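Local coordinates for SnoaL-like domain-containing protein (Burkholderia thailandensis E264, PDB 3EC9) that is of unknown function but adopts the NTF2-like fold of the SnoaL-like family, whose cone-shaped cavity often holds a small ligand or an active site, at residues 43-48 / 53-58; 32-37 / 60-65; 47-52 / 132-137; 16-21 / 81-86. All coordinates share one frame; numbering follows the deposited sequence. Where two conformers were deposited one is given.

Contact 1: residues 43-48 / 53-58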
loop_
_atom_site.group_PDB
_atom_site.type_symbol
_atom_site.label_atom_id
_atom_site.label_comp_id
_atom_site.label_asym_id
_atom_site.label_seq_id
_atom_site.Cartn_x
_atom_site.Cartn_y
_atom_site.Cartn_z
ATOM N N TRP B 43 0.934 -14.605 -4.713
ATOM C CA TRP B 43 0.860 -13.893 -3.441
ATOM C C TRP B 43 2.216 -13.209 -3.221
ATOM O O TRP B 43 3.244 -13.860 -2.994
ATOM C CB TRP B 43 0.553 -14.896 -2.346
ATOM C CG TRP B 43 0.508 -14.364 -0.983
ATOM C CD1 TRP B 43 1.553 -13.792 -0.264
ATOM C CD2 TRP B 43 -0.613 -14.373 -0.094
ATOM N NE1 TRP B 43 1.145 -13.464 0.991
ATOM C CE2 TRP B 43 -0.173 -13.820 1.140
ATOM C CE3 TRP B 43 -1.932 -14.832 -0.199
ATOM C CZ2 TRP B 43 -1.023 -13.670 2.255
ATOM C CZ3 TRP B 43 -2.791 -14.655 0.929
ATOM C CH2 TRP B 43 -2.315 -14.086 2.128
ATOM N N THR B 44 2.205 -11.888 -3.338
ATOM C CA THR B 44 3.390 -11.077 -3.260
ATOM C C THR B 44 3.526 -10.283 -1.924
ATOM O O THR B 44 2.730 -9.404 -1.589
ATOM C CB THR B 44 3.497 -10.085 -4.428
ATOM O OG1 THR B 44 3.486 -10.840 -5.648
ATOM C CG2 THR B 44 4.750 -9.221 -4.295
ATOM N N GLU B 45 4.559 -10.622 -1.172
ATOM C CA GLU B 45 4.986 -9.875 0.006
ATOM C C GLU B 45 5.956 -8.800 -0.552
ATOM O O GLU B 45 6.737 -9.062 -1.475
ATOM C CB GLU B 45 5.709 -10.785 0.997
ATOM C CG GLU B 45 4.800 -11.822 1.644
ATOM C CD GLU B 45 3.903 -11.244 2.669
ATOM O OE1 GLU B 45 4.391 -10.761 3.699
ATOM O OE2 GLU B 45 2.686 -11.325 2.496
HETATM N N MSE B 46 5.823 -7.577 -0.038
HETATM C CA MSE B 46 6.570 -6.457 -0.587
HETATM C C MSE B 46 8.095 -6.650 -0.563
HETATM O O MSE B 46 8.624 -7.223 0.359
HETATM C CB MSE B 46 6.194 -5.178 0.162
HETATM C CG MSE B 46 6.676 -3.958 -0.471
HETATM SE SE MSE B 46 6.035 -2.284 0.365
HETATM C CE MSE B 46 4.976 -1.429 -1.052
ATOM N N ALA B 47 8.796 -6.079 -1.554
ATOM C CA ALA B 47 10.210 -6.295 -1.749
ATOM C C ALA B 47 10.987 -5.980 -0.480
ATOM O O ALA B 47 11.914 -6.734 -0.115
ATOM C CB ALA B 47 10.691 -5.445 -2.924
ATOM N N GLY B 48 10.662 -4.868 0.200
ATOM C CA GLY B 48 11.371 -4.497 1.438
ATOM C C GLY B 48 10.938 -5.187 2.711
ATOM O O GLY B 48 11.526 -4.938 3.767
ATOM N N GLY B 53 8.714 -11.602 -1.539
ATOM C CA GLY B 53 8.737 -12.586 -2.593
ATOM C C GLY B 53 7.352 -12.827 -3.169
ATOM O O GLY B 53 6.348 -12.326 -2.636
ATOM N N THR B 54 7.268 -13.606 -4.249
ATOM C CA THR B 54 5.984 -14.046 -4.833
ATOM C C THR B 54 5.853 -15.552 -4.675
ATOM O O THR B 54 6.730 -16.303 -5.112
ATOM C CB THR B 54 5.775 -13.622 -6.286
ATOM O OG1 THR B 54 5.785 -12.210 -6.356
ATOM C CG2 THR B 54 4.470 -14.150 -6.854
ATOM N N TYR B 55 4.782 -15.947 -3.990
ATOM C CA TYR B 55 4.525 -17.333 -3.600
ATOM C C TYR B 55 3.370 -17.874 -4.388
ATOM O O TYR B 55 2.390 -17.172 -4.632
ATOM C CB TYR B 55 4.257 -17.390 -2.093
ATOM C CG TYR B 55 5.427 -16.831 -1.329
ATOM C CD1 TYR B 55 6.591 -17.556 -1.181
ATOM C CD2 TYR B 55 5.430 -15.526 -0.836
ATOM C CE1 TYR B 55 7.676 -17.021 -0.566
ATOM C CE2 TYR B 55 6.488 -15.011 -0.183
ATOM C CZ TYR B 55 7.630 -15.754 -0.048
ATOM O OH TYR B 55 8.732 -15.225 0.592
ATOM N N ARG B 56 3.477 -19.142 -4.769
ATOM C CA ARG B 56 2.643 -19.665 -5.861
ATOM C C ARG B 56 1.839 -20.905 -5.453
ATOM O O ARG B 56 1.344 -21.643 -6.315
ATOM C CB ARG B 56 3.502 -19.913 -7.107
ATOM C CG ARG B 56 4.110 -18.618 -7.660
ATOM C CD ARG B 56 4.643 -18.787 -9.046
ATOM N NE ARG B 56 4.529 -17.528 -9.769
ATOM C CZ ARG B 56 5.396 -16.527 -9.694
ATOM N NH1 ARG B 56 6.495 -16.623 -8.931
ATOM N NH2 ARG B 56 5.151 -15.413 -10.398
ATOM N N SER B 57 1.678 -21.122 -4.149
ATOM C CA SER B 57 0.777 -22.156 -3.648
ATOM C C SER B 57 0.444 -21.817 -2.227
ATOM O O SER B 57 1.200 -21.084 -1.562
ATOM C CB SER B 57 1.423 -23.572 -3.663
ATOM O OG SER B 57 2.558 -23.664 -2.798
ATOM N N ALA B 58 -0.677 -22.356 -1.767
ATOM C CA ALA B 58 -1.040 -22.246 -0.354
ATOM C C ALA B 58 0.087 -22.758 0.564
ATOM O O ALA B 58 0.440 -22.107 1.548
ATOM C CB ALA B 58 -2.361 -22.985 -0.047
#
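The beta hairpin of strands 41-45 and 53-55 is held by Trp43, Thr44 and Glu45 facing Tyr55, Thr54 and Gly53. Trp43 and Tyr55 form an antiparallel hydrogen-bonded pair. Trp43 N donates a hydrogen bond to Tyr55 O at 3.0 Å, and Tyr55 N donates one to Trp43 O at 2.8 Å. Glu45 and Gly53 make the next such pair: Glu45 N lies 2.9 Å from Gly53 O, nearly in line with that carbonyl. The return bond, from Gly53 N to Glu45 O, is longer at 3.2 Å, its donor 39° out of the carbonyl plane. Thr44 and Thr54 lie between them as a non-hydrogen-bonded pair. Both hydroxyls sit beside their own backbone N, and Thr44 OG1 and Thr54 OG1 are hydrogen-bonded at 2.8 Å; either could donate. In this NTF2-like sheet the hairpin forms one margin, with strand 53-55 outermost within the chain. The two threonines share one face; Trp43, Glu45 and Tyr55 lie on the opposite one, under helix 58-72. Glu45 CG comes to the edge of the Tyr55 ring, 4.0 Å from Tyr55 CE2. The Glu45 chain bends at chi2 (-74°), and OE2 accepts a hydrogen bond from Trp43 NE1 at 3.0 Å, on the anti side but tilted out of the carboxylate plane. Phe125 stacks on the Trp43 ring, and Tyr55 OH bonds to Cys51 O. Acetate lies near Glu45 and glycerol near Trp43.

Contact 2: residues 32-37 / 60-65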
loop_
_atom_site.group_PDB
_atom_site.type_symbol
_atom_site.label_atom_id
_atom_site.label_comp_id
_atom_site.label_asym_id
_atom_site.label_seq_id
_atom_site.Cartn_x
_atom_site.Cartn_y
_atom_site.Cartn_z
ATOM N N ALA B 32 -8.936 -22.457 7.097
ATOM C CA ALA B 32 -9.899 -21.468 6.566
ATOM C C ALA B 32 -9.193 -20.312 5.833
ATOM O O ALA B 32 -9.681 -19.848 4.804
ATOM C CB ALA B 32 -10.820 -20.915 7.691
HETATM N N MSE B 33 -8.061 -19.843 6.350
HETATM C CA MSE B 33 -7.300 -18.797 5.649
HETATM C C MSE B 33 -7.054 -19.142 4.200
HETATM O O MSE B 33 -7.209 -18.287 3.324
HETATM C CB MSE B 33 -5.936 -18.609 6.272
HETATM C CG MSE B 33 -5.948 -17.793 7.512
HETATM SE SE MSE B 33 -4.097 -17.626 8.035
HETATM C CE MSE B 33 -4.374 -17.509 9.933
HETATM N N MSE B 34 -6.639 -20.388 3.960
HETATM C CA MSE B 34 -6.204 -20.819 2.637
HETATM C C MSE B 34 -7.290 -21.506 1.789
HETATM O O MSE B 34 -7.048 -21.868 0.638
HETATM C CB MSE B 34 -4.971 -21.765 2.744
HETATM C CG MSE B 34 -3.748 -21.207 3.455
HETATM SE SE MSE B 34 -2.803 -19.910 2.302
HETATM C CE MSE B 34 -3.566 -18.376 3.073
ATOM N N ALA B 35 -8.498 -21.602 2.321
ATOM C CA ALA B 35 -9.594 -22.413 1.713
ATOM C C ALA B 35 -9.939 -21.955 0.291
ATOM O O ALA B 35 -10.300 -22.807 -0.564
ATOM C CB ALA B 35 -10.840 -22.392 2.569
ATOM N N ASP B 36 -9.872 -20.630 0.036
ATOM C CA ASP B 36 -10.290 -20.082 -1.251
ATOM C C ASP B 36 -9.100 -19.675 -2.135
ATOM O O ASP B 36 -9.283 -19.015 -3.164
ATOM C CB ASP B 36 -11.246 -18.905 -1.079
ATOM C CG ASP B 36 -12.511 -19.301 -0.354
ATOM O OD1 ASP B 36 -13.161 -20.313 -0.773
ATOM O OD2 ASP B 36 -12.846 -18.621 0.632
ATOM N N ILE B 37 -7.890 -20.084 -1.741
ATOM C CA ILE B 37 -6.701 -19.785 -2.520
ATOM C C ILE B 37 -6.691 -20.629 -3.793
ATOM O O ILE B 37 -6.776 -21.865 -3.738
ATOM C CB ILE B 37 -5.434 -20.020 -1.674
ATOM C CG1 ILE B 37 -5.387 -19.038 -0.508
ATOM C CG2 ILE B 37 -4.132 -19.847 -2.466
ATOM C CD1 ILE B 37 -5.106 -17.525 -0.832
ATOM N N GLU B 60 3.335 -22.828 0.051
ATOM C CA GLU B 60 4.398 -21.825 0.075
ATOM C C GLU B 60 4.051 -20.674 0.991
ATOM O O GLU B 60 4.872 -20.214 1.796
ATOM C CB GLU B 60 4.663 -21.280 -1.328
ATOM C CG GLU B 60 5.478 -22.217 -2.204
ATOM C CD GLU B 60 5.582 -21.699 -3.630
ATOM O OE1 GLU B 60 5.857 -20.492 -3.817
ATOM O OE2 GLU B 60 5.392 -22.517 -4.563
ATOM N N ILE B 61 2.820 -20.199 0.858
ATOM C CA ILE B 61 2.390 -19.044 1.639
ATOM C C ILE B 61 2.434 -19.386 3.121
ATOM O O ILE B 61 2.934 -18.625 3.947
ATOM C CB ILE B 61 0.979 -18.604 1.207
ATOM C CG1 ILE B 61 1.029 -18.125 -0.248
ATOM C CG2 ILE B 61 0.467 -17.472 2.127
ATOM C CD1 ILE B 61 -0.406 -18.168 -0.990
ATOM N N VAL B 62 1.937 -20.571 3.481
ATOM C CA VAL B 62 1.907 -20.921 4.920
ATOM C C VAL B 62 3.334 -21.058 5.426
ATOM O O VAL B 62 3.695 -20.499 6.451
ATOM C CB VAL B 62 1.109 -22.230 5.143
ATOM C CG1 VAL B 62 1.308 -22.745 6.546
ATOM C CG2 VAL B 62 -0.380 -22.033 4.788
ATOM N N ARG B 63 4.160 -21.804 4.710
ATOM C CA ARG B 63 5.537 -22.040 5.185
ATOM C C ARG B 63 6.422 -20.801 5.140
ATOM O O ARG B 63 7.134 -20.526 6.070
ATOM C CB ARG B 63 6.214 -23.158 4.392
ATOM C CG ARG B 63 5.774 -24.589 4.759
ATOM C CD ARG B 63 6.653 -25.648 4.076
ATOM N NE ARG B 63 6.587 -25.471 2.644
ATOM C CZ ARG B 63 7.450 -24.778 1.905
ATOM N NH1 ARG B 63 8.611 -24.294 2.401
ATOM N NH2 ARG B 63 7.153 -24.610 0.618
ATOM N N ASN B 64 6.421 -20.082 4.029
ATOM C CA ASN B 64 7.416 -19.016 3.818
ATOM C C ASN B 64 6.955 -17.627 4.251
ATOM O O ASN B 64 7.754 -16.687 4.305
ATOM C CB ASN B 64 7.873 -18.988 2.358
ATOM C CG ASN B 64 8.374 -20.367 1.844
ATOM O OD1 ASN B 64 8.974 -21.160 2.605
ATOM N ND2 ASN B 64 8.129 -20.654 0.541
ATOM N N VAL B 65 5.665 -17.480 4.538
ATOM C CA VAL B 65 5.136 -16.211 5.046
ATOM C C VAL B 65 4.639 -16.384 6.484
ATOM O O VAL B 65 5.274 -15.928 7.408
ATOM C CB VAL B 65 4.046 -15.611 4.136
ATOM C CG1 VAL B 65 3.583 -14.214 4.662
ATOM C CG2 VAL B 65 4.527 -15.530 2.675
#
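Met34, a selenomethionine, reaches across to Ile61 and Val62 on helix 58-72. The contact belongs to the helical layer that lies against the curved sheet of the NTF2-like fold. It joins residues of helix 30-34 and the Met34-Ile37 turn to the longer helix. The Met34 side chain points toward that helix and runs at a slant to both partners. Its CG meets Val62 CG2 at 3.7 Å. The bend at chi2 (-75°) brings SE toward Ile61. There SE lies 4.1 Å from Ile61 CG2, and it also remains 4.1 Å from Val62 CG2. SE thus touches one methyl of each residue, both on its helix-facing side. On Val62 the touching branch is the one beside the backbone N, with CG1 anti to that N (chi1 168°). Ile61 uses both branches: CG2 for Met34 and CD1 for Ile37. A type I turn from Met34 to Ile37, closed by Ile37 N to Met34 O at 3.1 Å, brings Ile37 in beside Met34. Both then face the same helix. Ile61 also packs on Ile41 and Trp43 of strand 41-45, so it is shared between the turn and the sheet. Helix 58-72 has a wider pi-type turn at 62-65. The interface is entirely apolar. Ile37 adds a looser touch, Ile37 CG2 to Ile61 CD1 at 4.3 Å.

Contact 3: residues 47-52 / 132-137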
loop_
_atom_site.group_PDB
_atom_site.type_symbol
_atom_site.label_atom_id
_atom_site.label_comp_id
_atom_site.label_asym_id
_atom_site.label_seq_id
_atom_site.Cartn_x
_atom_site.Cartn_y
_atom_site.Cartn_z
ATOM N N ALA B 47 8.796 -6.079 -1.554
ATOM C CA ALA B 47 10.210 -6.295 -1.749
ATOM C C ALA B 47 10.987 -5.980 -0.480
ATOM O O ALA B 47 11.914 -6.734 -0.115
ATOM C CB ALA B 47 10.691 -5.445 -2.924
ATOM N N GLY B 48 10.662 -4.868 0.200
ATOM C CA GLY B 48 11.371 -4.497 1.438
ATOM C C GLY B 48 10.938 -5.187 2.711
ATOM O O GLY B 48 11.526 -4.938 3.767
ATOM N N PHE B 49 9.916 -6.045 2.617
ATOM C CA PHE B 49 9.358 -6.759 3.789
ATOM C C PHE B 49 10.218 -8.016 4.043
ATOM O O PHE B 49 10.708 -8.610 3.078
ATOM C CB PHE B 49 7.899 -7.116 3.530
ATOM C CG PHE B 49 7.163 -7.569 4.768
ATOM C CD1 PHE B 49 6.803 -6.656 5.763
ATOM C CD2 PHE B 49 6.821 -8.898 4.928
ATOM C CE1 PHE B 49 6.130 -7.109 6.878
ATOM C CE2 PHE B 49 6.169 -9.349 6.035
ATOM C CZ PHE B 49 5.821 -8.455 7.026
ATOM N N PRO B 50 10.411 -8.451 5.318
ATOM C CA PRO B 50 11.298 -9.616 5.521
ATOM C C PRO B 50 10.898 -10.877 4.760
ATOM O O PRO B 50 11.761 -11.613 4.273
ATOM C CB PRO B 50 11.223 -9.887 7.034
ATOM C CG PRO B 50 10.288 -8.875 7.628
ATOM C CD PRO B 50 9.971 -7.857 6.589
ATOM N N CYS B 51 9.586 -11.106 4.655
ATOM C CA CYS B 51 9.033 -12.214 3.876
ATOM C C CYS B 51 8.906 -11.974 2.337
ATOM O O CYS B 51 8.174 -12.731 1.676
ATOM C CB CYS B 51 7.694 -12.615 4.471
ATOM S SG CYS B 51 7.910 -13.122 6.197
ATOM N N ALA B 52 9.551 -10.914 1.838
ATOM C CA ALA B 52 9.526 -10.510 0.450
ATOM C C ALA B 52 9.518 -11.695 -0.502
ATOM O O ALA B 52 10.315 -12.635 -0.363
ATOM C CB ALA B 52 10.726 -9.624 0.101
ATOM N N LEU B 132 10.261 0.321 6.086
ATOM C CA LEU B 132 11.293 0.955 6.919
ATOM C C LEU B 132 10.956 0.768 8.410
ATOM O O LEU B 132 11.817 0.422 9.196
ATOM C CB LEU B 132 11.453 2.438 6.593
ATOM C CG LEU B 132 12.492 3.171 7.422
ATOM C CD1 LEU B 132 13.898 2.591 7.126
ATOM C CD2 LEU B 132 12.453 4.695 7.180
ATOM N N LEU B 133 9.718 1.015 8.794
ATOM C CA LEU B 133 9.346 0.825 10.222
ATOM C C LEU B 133 9.483 -0.611 10.682
ATOM O O LEU B 133 9.877 -0.855 11.816
ATOM C CB LEU B 133 7.947 1.369 10.512
ATOM C CG LEU B 133 7.854 2.880 10.805
ATOM C CD1 LEU B 133 8.509 3.792 9.767
ATOM C CD2 LEU B 133 6.399 3.331 11.091
ATOM N N VAL B 134 9.132 -1.578 9.833
ATOM C CA VAL B 134 9.354 -2.977 10.185
ATOM C C VAL B 134 10.863 -3.278 10.343
ATOM O O VAL B 134 11.335 -3.869 11.324
ATOM C CB VAL B 134 8.726 -3.882 9.116
ATOM C CG1 VAL B 134 9.045 -5.355 9.466
ATOM C CG2 VAL B 134 7.200 -3.636 8.977
ATOM N N ALA B 135 11.633 -2.802 9.380
ATOM C CA ALA B 135 13.088 -2.928 9.405
ATOM C C ALA B 135 13.734 -2.293 10.662
ATOM O O ALA B 135 14.705 -2.832 11.211
ATOM C CB ALA B 135 13.690 -2.343 8.102
ATOM N N GLN B 136 13.213 -1.178 11.134
ATOM C CA GLN B 136 13.746 -0.516 12.335
ATOM C C GLN B 136 13.658 -1.448 13.551
ATOM O O GLN B 136 14.517 -1.431 14.441
ATOM C CB GLN B 136 12.993 0.788 12.624
ATOM C CG GLN B 136 13.317 1.954 11.728
ATOM C CD GLN B 136 12.319 3.156 11.875
ATOM O OE1 GLN B 136 11.290 3.086 12.566
ATOM N NE2 GLN B 136 12.657 4.249 11.244
ATOM N N ALA B 137 12.587 -2.224 13.629
ATOM C CA ALA B 137 12.377 -3.158 14.731
ATOM C C ALA B 137 13.413 -4.303 14.689
ATOM O O ALA B 137 13.639 -4.964 15.687
ATOM C CB ALA B 137 10.954 -3.713 14.707
#
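Val134 packs against Phe49 and Pro50, joining the C-terminal helix 131-137 to the hairpin loop between strands 41-45 and 53-55. In this NTF2-like fold the helix follows the last strand of the sheet, 121-129. From CA, the Val134 side chain points toward the loop. CB is the fork and makes no close approach itself; its two methyls do the touching. CG1 is anti to the backbone N (chi1 177°) and goes to the proline. It lies 3.9 Å from Pro50 CD and 4.2 Å from Pro50 CG, so it meets the CD-CG edge of the pyrrolidine ring. CG2, beside the backbone N, goes to the phenylalanine instead. It meets the ring edge, near the ring plane, with Phe49 CE1 as the touching atom. Both loop residues run at a slant to the valine. They also pack on each other: Pro50 CD stands over one face of the Phe49 ring, 3.3 Å above its plane and toward the rim. The valine takes the aromatic edge of this pair with one methyl and the proline with the other. A type I turn from Phe49 to Ala52 shapes this part of the loop, closed by Ala52 N to Phe49 O at 2.9 Å. Phe49 packs further on Leu69 and Tyr76, and Val134 on Trp73, Phe107 and Cys109. Close by, Gly48 N bonds to Asp130 of the second subunit, so the loop also takes part in the dimer interface. The aromatic end of the contact is Phe49 CE1, 4.2 Å from Val134 CG2.

Contact 4: residues 16-21 / 81-86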
loop_
_atom_site.group_PDB
_atom_site.type_symbol
_atom_site.label_atom_id
_atom_site.label_comp_id
_atom_site.label_asym_id
_atom_site.label_seq_id
_atom_site.Cartn_x
_atom_site.Cartn_y
_atom_site.Cartn_z
ATOM N N GLN B 16 -16.667 -10.629 0.164
ATOM C CA GLN B 16 -16.989 -11.599 1.229
ATOM C C GLN B 16 -15.913 -12.658 1.384
ATOM O O GLN B 16 -15.514 -13.022 2.509
ATOM C CB GLN B 16 -18.338 -12.233 0.925
ATOM C CG GLN B 16 -19.509 -11.281 1.106
ATOM C CD GLN B 16 -20.815 -11.924 0.737
ATOM O OE1 GLN B 16 -20.990 -12.303 -0.402
ATOM N NE2 GLN B 16 -21.709 -12.137 1.712
ATOM N N ILE B 17 -15.418 -13.155 0.255
ATOM C CA ILE B 17 -14.350 -14.142 0.249
ATOM C C ILE B 17 -13.095 -13.594 0.963
ATOM O O ILE B 17 -12.444 -14.266 1.755
ATOM C CB ILE B 17 -14.014 -14.581 -1.200
ATOM C CG1 ILE B 17 -15.218 -15.362 -1.747
ATOM C CG2 ILE B 17 -12.701 -15.453 -1.302
ATOM C CD1 ILE B 17 -15.179 -15.704 -3.254
ATOM N N VAL B 18 -12.737 -12.348 0.652
ATOM C CA VAL B 18 -11.575 -11.728 1.288
ATOM C C VAL B 18 -11.855 -11.425 2.751
ATOM O O VAL B 18 -11.028 -11.694 3.607
ATOM C CB VAL B 18 -11.151 -10.456 0.513
ATOM C CG1 VAL B 18 -10.098 -9.617 1.298
ATOM C CG2 VAL B 18 -10.626 -10.857 -0.864
ATOM N N ALA B 19 -13.056 -10.915 3.070
ATOM C CA ALA B 19 -13.453 -10.774 4.469
ATOM C C ALA B 19 -13.335 -12.095 5.239
ATOM O O ALA B 19 -12.866 -12.105 6.395
ATOM C CB ALA B 19 -14.887 -10.219 4.575
ATOM N N ASP B 20 -13.786 -13.193 4.629
ATOM C CA ASP B 20 -13.644 -14.526 5.275
ATOM C C ASP B 20 -12.177 -14.869 5.570
ATOM O O ASP B 20 -11.830 -15.403 6.633
ATOM C CB ASP B 20 -14.185 -15.614 4.379
ATOM C CG ASP B 20 -15.690 -15.640 4.317
ATOM O OD1 ASP B 20 -16.378 -15.042 5.170
ATOM O OD2 ASP B 20 -16.186 -16.326 3.407
ATOM N N HIS B 21 -11.307 -14.584 4.593
ATOM C CA HIS B 21 -9.863 -14.750 4.806
ATOM C C HIS B 21 -9.375 -13.977 6.035
ATOM O O HIS B 21 -8.685 -14.515 6.882
ATOM C CB HIS B 21 -8.997 -14.357 3.590
ATOM C CG HIS B 21 -7.558 -14.322 3.924
ATOM N ND1 HIS B 21 -6.771 -15.452 3.917
ATOM C CD2 HIS B 21 -6.778 -13.321 4.399
ATOM C CE1 HIS B 21 -5.566 -15.141 4.362
ATOM N NE2 HIS B 21 -5.540 -13.854 4.644
ATOM N N ASP B 81 -8.882 -2.105 9.184
ATOM C CA ASP B 81 -9.532 -0.825 9.407
ATOM C C ASP B 81 -10.592 -0.518 8.334
ATOM O O ASP B 81 -11.636 0.057 8.637
ATOM C CB ASP B 81 -8.490 0.308 9.472
ATOM C CG ASP B 81 -7.629 0.273 10.751
ATOM O OD1 ASP B 81 -8.101 -0.158 11.827
ATOM O OD2 ASP B 81 -6.456 0.693 10.669
ATOM N N ALA B 82 -10.316 -0.907 7.095
ATOM C CA ALA B 82 -11.194 -0.629 5.934
ATOM C C ALA B 82 -11.117 -1.736 4.956
ATOM O O ALA B 82 -10.117 -2.402 4.872
ATOM C CB ALA B 82 -10.889 0.688 5.259
ATOM N N LEU B 83 -12.200 -1.945 4.216
ATOM C CA LEU B 83 -12.205 -2.960 3.177
ATOM C C LEU B 83 -12.994 -2.392 2.007
ATOM O O LEU B 83 -14.182 -2.107 2.120
ATOM C CB LEU B 83 -12.786 -4.280 3.667
ATOM C CG LEU B 83 -12.568 -5.497 2.758
ATOM C CD1 LEU B 83 -11.071 -5.794 2.600
ATOM C CD2 LEU B 83 -13.339 -6.708 3.321
ATOM N N HIS B 84 -12.303 -2.190 0.883
ATOM C CA HIS B 84 -12.868 -1.464 -0.233
ATOM C C HIS B 84 -13.219 -2.433 -1.336
ATOM O O HIS B 84 -12.373 -3.195 -1.799
ATOM C CB HIS B 84 -11.906 -0.401 -0.759
ATOM C CG HIS B 84 -11.436 0.568 0.284
ATOM N ND1 HIS B 84 -12.293 1.407 0.972
ATOM C CD2 HIS B 84 -10.215 0.727 0.841
ATOM C CE1 HIS B 84 -11.583 2.093 1.861
ATOM N NE2 HIS B 84 -10.318 1.708 1.791
ATOM N N ASP B 85 -14.481 -2.399 -1.746
ATOM C CA ASP B 85 -15.032 -3.325 -2.729
ATOM C C ASP B 85 -14.911 -2.704 -4.115
ATOM O O ASP B 85 -15.708 -1.849 -4.467
ATOM C CB ASP B 85 -16.519 -3.590 -2.357
ATOM C CG ASP B 85 -17.155 -4.693 -3.178
ATOM O OD1 ASP B 85 -16.580 -5.110 -4.183
ATOM O OD2 ASP B 85 -18.285 -5.148 -2.820
ATOM N N ALA B 86 -13.950 -3.176 -4.928
ATOM C CA ALA B 86 -13.807 -2.748 -6.333
ATOM C C ALA B 86 -14.170 -3.930 -7.263
ATOM O O ALA B 86 -13.579 -4.146 -8.335
ATOM C CB ALA B 86 -12.355 -2.242 -6.587
#
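Val18 and Ala19 of helix 14-26 meet one residue of strand 73-86, Leu83. Val18 comes first in the sequence. It points toward the strand, and its CG1, anti to the backbone N (chi1 169°), lies 4.2 Å from Leu83 CD1. The two side chains are set at a slant. Ala19 follows, and its CB touches the other leucine methyl, Leu83 CD2, at 4.0 Å. Leu83 thus places one branch on each of two successive helix residues. Its CG is anti to the backbone N (chi1 -167°), and from there the fork spreads over the helix surface. The touch is apolar and small, burying 97 Å² in all. His21, one turn beyond Val18, faces another part of the fold: its ND1 bonds to Met33 O, and its NE2 to a bound glycerol. Strand 73-86 carries a classic beta bulge, in which Asp81 and Ala82 both face Val93. In this NTF2-like fold the N-terminal helix lies across the sheet. Leu83 also packs on Tyr15 and Tyr22 of the same helix and on Val90 of strand 89-100, while Val18 reaches Val90 and Trp115 of strand 106-118.

Contact 1 pairs two strands, contact 2 joins helix 30-34 and its turn to helix 58-72, contact 3 the hairpin loop to the last helix, and contact 4 helix 14-26 to strand 73-86. Contact 1 is nested along the chain inside the loop closed by contact 2, and contact 2 inside that of contact 4. Contact 3 shares Ala47 and Gly48 with contact 1. The centres of contacts 1 and 2 are about 11 Å apart, those of contacts 3 and 4 about 24 Å, on opposite sides of the chain's centre. Contacts 1, 2 and 4 meet around Trp43, His21 and Met34, where glycerol is consistent with the NTF2-like pocket. Contacts 1, 3 and 4 touch the second subunit.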